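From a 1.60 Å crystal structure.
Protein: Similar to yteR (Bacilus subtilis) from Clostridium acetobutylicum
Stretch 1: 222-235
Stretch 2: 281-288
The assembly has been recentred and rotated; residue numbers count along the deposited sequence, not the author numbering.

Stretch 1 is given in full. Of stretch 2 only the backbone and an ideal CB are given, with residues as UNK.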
# COMPACT_ATOMS: atom_id res chain seq x y z
N ASP A 222 2.30 9.40 19.92
CA ASP A 222 1.65 8.16 19.42
C ASP A 222 2.61 7.23 18.69
O ASP A 222 2.19 6.21 18.16
CB ASP A 222 0.47 8.47 18.49
CG ASP A 222 -0.65 9.20 19.20
OD1 ASP A 222 -0.85 9.00 20.41
OD2 ASP A 222 -1.34 10.00 18.53
N ARG A 223 3.90 7.57 18.65
CA ARG A 223 4.87 6.75 17.92
C ARG A 223 4.96 5.32 18.46
O ARG A 223 4.91 4.37 17.69
CB ARG A 223 6.23 7.43 17.93
CG ARG A 223 7.25 6.79 17.00
CD ARG A 223 8.50 7.65 16.96
NE ARG A 223 9.55 7.06 16.13
CZ ARG A 223 10.45 6.19 16.58
NH1 ARG A 223 10.45 5.81 17.86
NH2 ARG A 223 11.37 5.70 15.77
N ASN A 224 5.07 5.17 19.78
CA ASN A 224 5.08 3.84 20.37
C ASN A 224 3.81 3.05 20.12
O ASN A 224 3.86 1.85 19.89
CB ASN A 224 5.36 3.90 21.87
CG ASN A 224 6.78 4.27 22.16
OD1 ASN A 224 7.63 4.27 21.27
ND2 ASN A 224 7.06 4.57 23.43
N ALA A 225 2.67 3.72 20.16
CA ALA A 225 1.41 3.04 19.87
C ALA A 225 1.40 2.45 18.46
O ALA A 225 0.96 1.31 18.26
CB ALA A 225 0.24 4.00 20.06
N LEU A 226 1.85 3.21 17.47
CA LEU A 226 1.86 2.70 16.11
C LEU A 226 2.86 1.56 15.95
O LEU A 226 2.60 0.59 15.24
CB LEU A 226 2.11 3.80 15.08
CG LEU A 226 0.87 4.51 14.54
CD1 LEU A 226 0.14 5.27 15.63
CD2 LEU A 226 1.24 5.46 13.38
N ILE A 227 4.00 1.64 16.65
CA ILE A 227 4.97 0.56 16.62
C ILE A 227 4.37 -0.71 17.22
O ILE A 227 4.54 -1.81 16.67
CB ILE A 227 6.28 0.99 17.31
CG1 ILE A 227 6.99 2.04 16.45
CG2 ILE A 227 7.22 -0.20 17.56
CD1 ILE A 227 8.14 2.76 17.15
N LYS A 228 3.64 -0.57 18.32
CA LYS A 228 2.98 -1.72 18.93
C LYS A 228 1.96 -2.34 17.97
O LYS A 228 1.90 -3.57 17.84
CB LYS A 228 2.31 -1.31 20.26
CG LYS A 228 1.55 -2.44 20.91
CD LYS A 228 0.87 -1.94 22.18
CE LYS A 228 0.39 -3.08 23.06
NZ LYS A 228 -0.30 -2.54 24.28
N ILE A 229 1.15 -1.51 17.32
CA ILE A 229 0.18 -2.01 16.36
C ILE A 229 0.89 -2.78 15.25
O ILE A 229 0.46 -3.85 14.85
CB ILE A 229 -0.64 -0.84 15.74
CG1 ILE A 229 -1.54 -0.22 16.80
CG2 ILE A 229 -1.47 -1.30 14.52
CD1 ILE A 229 -2.22 1.07 16.36
N LEU A 230 2.00 -2.24 14.76
CA LEU A 230 2.75 -2.95 13.72
C LEU A 230 3.26 -4.32 14.21
O LEU A 230 3.15 -5.34 13.51
CB LEU A 230 3.92 -2.09 13.22
CG LEU A 230 4.82 -2.76 12.17
CD1 LEU A 230 4.07 -3.15 10.92
CD2 LEU A 230 5.96 -1.83 11.79
N ASN A 231 3.81 -4.35 15.42
CA ASN A 231 4.25 -5.62 15.98
C ASN A 231 3.09 -6.59 16.09
O ASN A 231 3.25 -7.78 15.78
CB ASN A 231 4.90 -5.43 17.34
CG ASN A 231 6.35 -5.07 17.23
OD1 ASN A 231 7.22 -5.93 17.22
ND2 ASN A 231 6.63 -3.79 17.12
N ASN A 232 1.96 -6.12 16.57
CA ASN A 232 0.79 -6.99 16.71
C ASN A 232 0.31 -7.53 15.37
O ASN A 232 -0.10 -8.70 15.28
CB ASN A 232 -0.35 -6.25 17.42
CG ASN A 232 -0.06 -5.97 18.87
OD1 ASN A 232 0.81 -6.60 19.48
ND2 ASN A 232 -0.79 -5.04 19.45
N CYS A 233 0.36 -6.69 14.34
CA CYS A 233 -0.05 -7.12 13.00
C CYS A 233 0.91 -8.19 12.48
O CYS A 233 0.48 -9.15 11.86
CB CYS A 233 -0.07 -5.94 12.03
SG CYS A 233 -1.49 -4.80 12.26
N VAL A 234 2.20 -8.00 12.73
CA VAL A 234 3.20 -8.94 12.26
C VAL A 234 3.03 -10.27 12.98
O VAL A 234 3.08 -11.33 12.34
CB VAL A 234 4.63 -8.37 12.45
CG1 VAL A 234 5.71 -9.47 12.35
CG2 VAL A 234 4.87 -7.26 11.45
N THR A 235 2.84 -10.24 14.30
CA THR A 235 2.53 -11.46 15.04
C THR A 235 1.35 -12.21 14.42
O THR A 235 1.38 -13.43 14.22
CB THR A 235 2.27 -11.15 16.52
OG1 THR A 235 3.46 -10.60 17.08
CG2 THR A 235 1.84 -12.38 17.29
N UNK A 281 14.22 -0.86 13.39
CA UNK A 281 14.14 -1.23 14.79
C UNK A 281 12.74 -1.36 15.36
O UNK A 281 12.59 -1.56 16.59
CB UNK A 281 14.91 -0.20 15.62
N UNK A 282 11.71 -1.27 14.51
CA UNK A 282 10.34 -1.40 14.97
C UNK A 282 10.03 -2.83 15.35
O UNK A 282 9.24 -3.08 16.26
CB UNK A 282 9.36 -0.92 13.90
N UNK A 283 10.67 -3.76 14.64
CA UNK A 283 10.48 -5.19 14.85
C UNK A 283 11.82 -5.76 15.31
O UNK A 283 12.88 -5.24 14.94
CB UNK A 283 9.98 -5.89 13.58
N UNK A 284 11.77 -6.83 16.10
CA UNK A 284 13.03 -7.36 16.65
C UNK A 284 13.95 -7.98 15.60
O UNK A 284 13.48 -8.56 14.61
CB UNK A 284 12.72 -8.41 17.72
N UNK A 285 15.26 -7.92 15.84
CA UNK A 285 16.24 -8.43 14.89
C UNK A 285 16.14 -9.94 14.73
O UNK A 285 16.63 -10.51 13.75
CB UNK A 285 17.65 -8.05 15.33
N UNK A 286 15.51 -10.59 15.70
CA UNK A 286 15.32 -12.04 15.62
C UNK A 286 14.46 -12.44 14.41
O UNK A 286 14.46 -13.61 14.02
CB UNK A 286 14.67 -12.55 16.91
N UNK A 287 13.74 -11.49 13.81
CA UNK A 287 12.90 -11.77 12.66
C UNK A 287 13.64 -11.73 11.33
O UNK A 287 13.04 -11.97 10.28
CB UNK A 287 11.74 -10.77 12.62
N UNK A 288 14.93 -11.41 11.36
CA UNK A 288 15.69 -11.28 10.12
C UNK A 288 15.62 -12.52 9.24
O UNK A 288 15.37 -12.39 8.05
CB UNK A 288 17.15 -10.97 10.44

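Position 281 has phi/psi of 87/7, and its ideal CB has nothing of stretch 1 within 5.5 Å. Contact therefore says nothing here, but positive phi favours glycine, with asparagine a common second choice. The deposited residue is Gly281, the first to leave helical angles after a helix, in a Schellman motif.

Position 282 lies close to the helix, its nearest CA there being that of Ile227. CA-to-CB points sideways, yet the ideal CB sits 4.1 Å from Leu230 CD2 and 4.3 Å from Ile227 CG2, so a side chain starts beside an apolar surface. Farther along the helix Arg223, extended with chi1 to chi3 all t, brings its guanidinium toward the same side. Leucine or methionine could cover the aliphatic part; a long or aromatic side chain with a polar end could also approach the arginine. The deposited residue is Tyr282, which has the largest area covered by the other stretch, 98 Å². The CA of Tyr282 is 5.9 Å from Ile227 CA. With chi1 at -50° (m), its CD1 lies 4.1 Å from Ile227 CD1 and its CD2 4.1 Å from Leu230 CD2. Arg223 NH2 approaches the ring edge, near its plane, 3.9 Å from Tyr282 CE1. One water joins the polar ends, 2.9 Å from Arg223 NH2, from which it accepts, and 2.7 Å from Tyr282 OH.

The backbone of 282 makes a contact that does not depend on its side chain. Asn231 ND2 donates to Tyr282 O at 2.8 Å (N-H...O angle 161°) and to Ile227 O at 2.9 Å (165°). The amide thus ties the loop carbonyl to a carbonyl of the helix itself.

Position 283, with phi/psi of -117/150, has Asn231 as its nearest neighbour by CA. CA-to-CB is again sideways, with the ideal CB 4.6 Å from Asn231 OD1. Leu230 and Val234 offer an apolar surface beyond, so a branched aliphatic chain or methionine would suit, provided that its end turns toward the helix. Leu283 (chi1 m, chi2 t) does this: its CD2 is 3.9 Å from Val234 CG2, 4.2 Å from Leu230 CG and 3.5 Å from Asn231 OD1. The CA of Leu283 is 6.3 Å from Asn231 CA.

Position 284 has no atom of stretch 1 within 5.5 Å of its ideal CB. Its phi of -68° is compatible with proline but also with many other residues. Pro284 is deposited, and its ring CD comes 3.8 Å from Asn231 OD1.

Positions 285 and 286 offer no stretch 1 atom near their ideal CB atoms, so many polar residues would serve. They are Glu285 and Ser286, neither touching the helix.

At 287, CA-to-CB points toward stretch 1, but the ideal CB is beyond 5.5 Å, which calls for a side chain with reach, such as leucine or methionine. Leu287 extends CD1 to 4.1 Å from Val234 CG1.

Position 288 is out of reach, leaving the choice open. Lys288 forms a long salt bridge within the stretch, NZ lying 3.8 Å from Glu285 OE1.

Stretch 2 (281-288) GYLPESLK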
# COMPACT_ATOMS: atom_id res chain seq x y z
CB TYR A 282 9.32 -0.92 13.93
CG TYR A 282 9.60 0.43 13.33
CD1 TYR A 282 10.32 1.38 14.01
CD2 TYR A 282 9.11 0.75 12.07
CE1 TYR A 282 10.56 2.61 13.45
CE2 TYR A 282 9.35 1.97 11.51
CZ TYR A 282 10.08 2.90 12.20
OH TYR A 282 10.34 4.15 11.66
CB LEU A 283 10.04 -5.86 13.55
CG LEU A 283 8.78 -5.31 12.87
CD1 LEU A 283 8.58 -5.94 11.50
CD2 LEU A 283 7.55 -5.57 13.75
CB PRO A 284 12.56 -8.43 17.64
CG PRO A 284 11.21 -8.83 17.18
CD PRO A 284 10.60 -7.60 16.57
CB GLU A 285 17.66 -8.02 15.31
CG GLU A 285 17.88 -6.52 15.23
CD GLU A 285 19.29 -6.09 15.58
OE1 GLU A 285 20.20 -6.94 15.54
OE2 GLU A 285 19.47 -4.90 15.91
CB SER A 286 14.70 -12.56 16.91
OG SER A 286 13.40 -12.01 17.06
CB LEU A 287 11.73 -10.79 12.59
CG LEU A 287 10.60 -11.09 13.55
CD1 LEU A 287 9.60 -9.94 13.57
CD2 LEU A 287 9.90 -12.37 13.14
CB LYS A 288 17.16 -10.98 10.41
CG LYS A 288 17.43 -9.54 10.67
CD LYS A 288 18.87 -9.32 11.09
CE LYS A 288 19.14 -7.85 11.38
NZ LYS A 288 20.55 -7.68 11.86
O HOH W 1 12.16 5.60 12.97
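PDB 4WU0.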